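Local coordinates for protein fimbrial subunit type 1 (Actinomyces oris, PDB 3UXF) that forms the shaft of the type 1 fimbriae on the bacterial surface as their major structural subunit, at residues P73-V86 with L110-G124. Residues are numbered along the deposited sequence; the frame is centred on the assembly and turned at random.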
loop_
_atom_site.group_PDB
_atom_site.type_symbol
_atom_site.label_atom_id
_atom_site.label_comp_id
_atom_site.label_asym_id
_atom_site.label_seq_id
_atom_site.Cartn_x
_atom_site.Cartn_y
_atom_site.Cartn_z
ATOM N N PRO A 73 15.943 -0.175 10.473
ATOM C CA PRO A 73 15.868 -1.012 11.672
ATOM C C PRO A 73 14.481 -0.981 12.270
ATOM O O PRO A 73 13.737 0.010 12.133
ATOM C CB PRO A 73 16.879 -0.362 12.618
ATOM C CG PRO A 73 16.956 1.079 12.146
ATOM C CD PRO A 73 16.852 0.966 10.649
ATOM N N VAL A 74 14.105 -2.082 12.899
ATOM C CA VAL A 74 12.812 -2.178 13.561
ATOM C C VAL A 74 12.992 -2.427 15.047
ATOM O O VAL A 74 13.615 -3.427 15.427
ATOM C CB VAL A 74 11.986 -3.312 12.972
ATOM C CG1 VAL A 74 10.583 -3.363 13.584
ATOM C CG2 VAL A 74 11.945 -3.172 11.444
ATOM N N SER A 75 12.459 -1.535 15.883
ATOM C CA SER A 75 12.583 -1.663 17.334
ATOM C C SER A 75 11.449 -2.469 17.914
ATOM O O SER A 75 10.430 -2.677 17.269
ATOM C CB SER A 75 12.598 -0.277 17.994
ATOM O OG SER A 75 11.312 0.319 17.914
ATOM N N ASP A 76 11.637 -2.938 19.152
ATOM C CA ASP A 76 10.595 -3.596 19.907
ATOM C C ASP A 76 10.147 -4.942 19.359
ATOM O O ASP A 76 9.012 -5.352 19.572
ATOM C CB ASP A 76 9.372 -2.668 20.120
ATOM C CG ASP A 76 8.636 -2.987 21.390
ATOM O OD1 ASP A 76 9.302 -3.428 22.364
ATOM O OD2 ASP A 76 7.393 -2.852 21.419
ATOM N N VAL A 77 11.072 -5.666 18.730
ATOM C CA VAL A 77 10.788 -6.999 18.246
ATOM C C VAL A 77 11.542 -7.980 19.142
ATOM O O VAL A 77 12.719 -7.792 19.362
ATOM C CB VAL A 77 11.284 -7.165 16.813
ATOM C CG1 VAL A 77 11.097 -8.579 16.360
ATOM C CG2 VAL A 77 10.504 -6.204 15.885
ATOM N N GLU A 78 10.855 -8.989 19.644
ATOM C CA GLU A 78 11.527 -9.971 20.515
ATOM C C GLU A 78 11.961 -11.187 19.708
ATOM O O GLU A 78 11.160 -11.748 18.953
ATOM C CB GLU A 78 10.569 -10.425 21.603
ATOM C CG GLU A 78 11.203 -11.391 22.561
ATOM C CD GLU A 78 10.170 -11.993 23.494
ATOM O OE1 GLU A 78 9.507 -12.985 23.127
ATOM O OE2 GLU A 78 10.006 -11.438 24.604
ATOM N N PHE A 79 13.217 -11.613 19.878
ATOM C CA PHE A 79 13.704 -12.880 19.342
ATOM C C PHE A 79 13.994 -13.825 20.470
ATOM O O PHE A 79 14.492 -13.405 21.505
ATOM C CB PHE A 79 14.972 -12.680 18.505
ATOM C CG PHE A 79 14.676 -12.119 17.143
ATOM C CD1 PHE A 79 14.387 -12.967 16.110
ATOM C CD2 PHE A 79 14.659 -10.753 16.926
ATOM C CE1 PHE A 79 14.073 -12.469 14.827
ATOM C CE2 PHE A 79 14.330 -10.252 15.661
ATOM C CZ PHE A 79 14.085 -11.126 14.609
ATOM N N THR A 80 13.635 -15.076 20.265
ATOM C CA THR A 80 13.983 -16.140 21.190
ATOM C C THR A 80 14.957 -17.083 20.487
ATOM O O THR A 80 14.754 -17.447 19.336
ATOM C CB THR A 80 12.749 -16.906 21.604
ATOM O OG1 THR A 80 11.910 -16.035 22.358
ATOM C CG2 THR A 80 13.139 -18.109 22.465
ATOM N N ILE A 81 16.013 -17.490 21.180
ATOM C CA ILE A 81 16.858 -18.548 20.654
ATOM C C ILE A 81 16.700 -19.793 21.516
ATOM O O ILE A 81 16.639 -19.692 22.750
ATOM C CB ILE A 81 18.336 -18.102 20.529
ATOM C CG1 ILE A 81 18.955 -17.770 21.894
ATOM C CG2 ILE A 81 18.418 -16.879 19.631
ATOM C CD1 ILE A 81 20.470 -17.481 21.820
ATOM N N THR A 82 16.635 -20.960 20.880
ATOM C CA THR A 82 16.538 -22.203 21.640
ATOM C C THR A 82 17.690 -23.122 21.241
ATOM O O THR A 82 17.853 -23.415 20.055
ATOM C CB THR A 82 15.219 -22.914 21.353
ATOM O OG1 THR A 82 14.141 -22.032 21.692
ATOM C CG2 THR A 82 15.122 -24.203 22.170
ATOM N N LYS A 83 18.518 -23.561 22.202
ATOM C CA LYS A 83 19.624 -24.453 21.857
ATOM C C LYS A 83 19.135 -25.826 21.408
ATOM O O LYS A 83 18.196 -26.368 21.994
ATOM C CB LYS A 83 20.599 -24.625 23.040
ATOM C CG LYS A 83 21.925 -25.286 22.644
ATOM C CD LYS A 83 22.926 -25.246 23.828
ATOM C CE LYS A 83 23.720 -26.540 23.991
ATOM N NZ LYS A 83 24.530 -26.986 22.851
ATOM N N LEU A 84 19.734 -26.351 20.348
ATOM C CA LEU A 84 19.320 -27.652 19.824
ATOM C C LEU A 84 20.191 -28.715 20.441
ATOM O O LEU A 84 21.333 -28.451 20.867
ATOM C CB LEU A 84 19.425 -27.698 18.308
ATOM C CG LEU A 84 18.609 -26.616 17.579
ATOM C CD1 LEU A 84 18.642 -26.861 16.081
ATOM C CD2 LEU A 84 17.154 -26.544 18.094
ATOM N N ASN A 85 19.653 -29.932 20.495
ATOM C CA ASN A 85 20.386 -31.039 21.101
ATOM C C ASN A 85 21.305 -31.690 20.078
ATOM O O ASN A 85 21.111 -32.843 19.658
ATOM C CB ASN A 85 19.389 -32.052 21.647
ATOM C CG ASN A 85 18.711 -31.567 22.919
ATOM O OD1 ASN A 85 17.520 -31.812 23.141
ATOM N ND2 ASN A 85 19.473 -30.875 23.764
ATOM N N VAL A 86 22.300 -30.917 19.653
ATOM C CA VAL A 86 23.396 -31.414 18.835
ATOM C C VAL A 86 24.680 -30.887 19.445
ATOM O O VAL A 86 24.740 -29.762 19.957
ATOM C CB VAL A 86 23.322 -30.966 17.346
ATOM C CG1 VAL A 86 22.129 -31.636 16.627
ATOM C CG2 VAL A 86 23.256 -29.453 17.244
ATOM N N LEU A 110 14.599 -31.103 17.718
ATOM C CA LEU A 110 15.857 -31.148 18.493
ATOM C C LEU A 110 15.941 -30.099 19.602
ATOM O O LEU A 110 16.974 -29.972 20.270
ATOM C CB LEU A 110 17.051 -30.990 17.551
ATOM C CG LEU A 110 17.320 -32.117 16.568
ATOM C CD1 LEU A 110 18.210 -31.589 15.466
ATOM C CD2 LEU A 110 17.939 -33.316 17.253
ATOM N N LYS A 111 14.854 -29.363 19.837
ATOM C CA LYS A 111 14.892 -28.282 20.820
ATOM C C LYS A 111 15.150 -28.762 22.218
ATOM O O LYS A 111 14.497 -29.709 22.663
ATOM C CB LYS A 111 13.595 -27.460 20.815
ATOM C CG LYS A 111 13.478 -26.526 19.627
ATOM C CD LYS A 111 12.279 -25.587 19.748
ATOM C CE LYS A 111 10.996 -26.279 19.328
ATOM N NZ LYS A 111 9.839 -25.331 19.464
ATOM N N SER A 112 16.071 -28.090 22.911
ATOM C CA SER A 112 16.304 -28.312 24.340
ATOM C C SER A 112 15.416 -27.352 25.113
ATOM O O SER A 112 14.670 -26.585 24.516
ATOM C CB SER A 112 17.776 -28.052 24.704
ATOM O OG SER A 112 18.068 -26.661 24.745
ATOM N N THR A 113 15.545 -27.364 26.439
ATOM C CA THR A 113 14.882 -26.389 27.278
ATOM C C THR A 113 15.756 -25.158 27.543
ATOM O O THR A 113 15.376 -24.286 28.320
ATOM C CB THR A 113 14.482 -26.997 28.633
ATOM O OG1 THR A 113 15.640 -27.564 29.250
ATOM C CG2 THR A 113 13.453 -28.076 28.417
ATOM N N THR A 114 16.916 -25.082 26.889
ATOM C CA THR A 114 17.793 -23.933 27.048
ATOM C C THR A 114 17.369 -22.804 26.107
ATOM O O THR A 114 17.520 -22.923 24.891
ATOM C CB THR A 114 19.238 -24.331 26.751
ATOM O OG1 THR A 114 19.645 -25.312 27.722
ATOM C CG2 THR A 114 20.173 -23.141 26.837
ATOM N N VAL A 115 16.829 -21.738 26.685
ATOM C CA VAL A 115 16.190 -20.650 25.924
ATOM C C VAL A 115 16.676 -19.267 26.398
ATOM O O VAL A 115 16.909 -19.076 27.583
ATOM C CB VAL A 115 14.658 -20.731 26.144
ATOM C CG1 VAL A 115 13.943 -19.644 25.398
ATOM C CG2 VAL A 115 14.141 -22.087 25.719
ATOM N N GLN A 116 16.858 -18.311 25.481
ATOM C CA GLN A 116 17.164 -16.942 25.839
ATOM C C GLN A 116 16.361 -16.029 24.931
ATOM O O GLN A 116 16.039 -16.421 23.804
ATOM C CB GLN A 116 18.651 -16.645 25.621
ATOM C CG GLN A 116 19.554 -17.247 26.715
ATOM C CD GLN A 116 19.284 -16.642 28.091
ATOM O OE1 GLN A 116 18.999 -15.440 28.239
ATOM N NE2 GLN A 116 19.387 -17.477 29.102
ATOM N N LYS A 117 16.048 -14.832 25.418
ATOM C CA LYS A 117 15.288 -13.855 24.647
ATOM C C LYS A 117 15.910 -12.469 24.719
ATOM O O LYS A 117 16.556 -12.114 25.700
ATOM C CB LYS A 117 13.847 -13.756 25.153
ATOM C CG LYS A 117 13.155 -15.070 25.416
ATOM C CD LYS A 117 11.789 -14.831 26.044
ATOM C CE LYS A 117 11.909 -14.504 27.526
ATOM N NZ LYS A 117 11.644 -13.070 27.823
ATOM N N ILE A 118 15.684 -11.688 23.671
ATOM C CA ILE A 118 16.144 -10.309 23.601
ATOM C C ILE A 118 15.176 -9.510 22.737
ATOM O O ILE A 118 14.633 -10.029 21.767
ATOM C CB ILE A 118 17.538 -10.200 22.979
ATOM C CG1 ILE A 118 18.612 -10.546 24.005
ATOM C CG2 ILE A 118 17.770 -8.797 22.450
ATOM C CD1 ILE A 118 19.823 -9.656 23.925
ATOM N N THR A 119 14.965 -8.248 23.093
ATOM C CA THR A 119 14.087 -7.376 22.322
ATOM C C THR A 119 14.921 -6.288 21.664
ATOM O O THR A 119 15.811 -5.721 22.292
ATOM C CB THR A 119 12.999 -6.744 23.199
ATOM O OG1 THR A 119 12.163 -7.773 23.737
ATOM C CG2 THR A 119 12.149 -5.789 22.381
ATOM N N THR A 120 14.649 -5.999 20.395
ATOM C CA THR A 120 15.458 -5.035 19.685
ATOM C C THR A 120 15.160 -3.616 20.165
ATOM O O THR A 120 14.039 -3.298 20.601
ATOM C CB THR A 120 15.181 -5.067 18.169
ATOM O OG1 THR A 120 13.800 -4.727 17.936
ATOM C CG2 THR A 120 15.463 -6.452 17.579
ATOM N N GLY A 121 16.179 -2.783 20.059
ATOM C CA GLY A 121 16.053 -1.370 20.341
ATOM C C GLY A 121 16.019 -0.605 19.030
ATOM O O GLY A 121 15.711 -1.171 17.980
ATOM N N ALA A 122 16.354 0.681 19.095
ATOM C CA ALA A 122 16.236 1.580 17.955
ATOM C C ALA A 122 16.993 1.099 16.733
ATOM O O ALA A 122 16.550 1.333 15.589
ATOM C CB ALA A 122 16.722 2.969 18.335
ATOM N N ASN A 123 18.133 0.445 16.959
ATOM C CA ASN A 123 18.986 0.025 15.861
ATOM C C ASN A 123 18.635 -1.356 15.304
ATOM O O ASN A 123 19.313 -1.823 14.413
ATOM C CB ASN A 123 20.457 0.055 16.258
ATOM C CG ASN A 123 20.767 -0.871 17.436
ATOM O OD1 ASN A 123 19.917 -1.665 17.889
ATOM N ND2 ASN A 123 21.993 -0.758 17.955
ATOM N N GLY A 124 17.553 -1.945 15.817
ATOM C CA GLY A 124 16.982 -3.166 15.267
ATOM C C GLY A 124 17.799 -4.405 15.629
ATOM O O GLY A 124 17.492 -5.471 15.126
HETATM O O HOH W 1 11.287 -10.247 26.451
#
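T120 OG1 is held by two bonds: it donates to V74 O at 2.8 Å, in the carbonyl plane on a lone pair, and accepts from V77 N at 3.0 Å. With OG1 between its own backbone N and carbonyl carbon (chi1 61°), the hydroxyl faces the loop before strand 78-84, which it ties to the end of strand 114-119. The two strands form an antiparallel pair in a four-stranded sheet of the N-terminal pilin domain, with 114-119 outermost. A ladder of backbone bonds joins F79 with I118 and I81 with Q116. F79 and I118 lie on the face turned to strand 125-128, where both side chains touch A126. T120 CG2 meets the F79 ring at its edge.

The other face carries E78, T80, T82, V115, K117 and T119. T80 CG2 packs tightly on V115 CG1 at 3.4 Å. T80 OG1 lies alongside K117 CG and is also hydrogen-bonded to T143 OG1. The salt bridge between E78 OE2 and K117 NZ is long, 4.0 Å, and a water bridges the same two atoms, weakly on the lysine side. E78 OE1 bonds T143 OG1 of strand 136-144.

Between T82 and L84 the register slips by two, a beta bulge, where the partner chain turns a corner at T113. K83 O takes two bonds there, one from S112 N and one from S112 OG. The hydroxyl donor stands 40° out of the carbonyl plane. S112 OG also accepts from T114 N at 2.9 Å, which makes an ST turn.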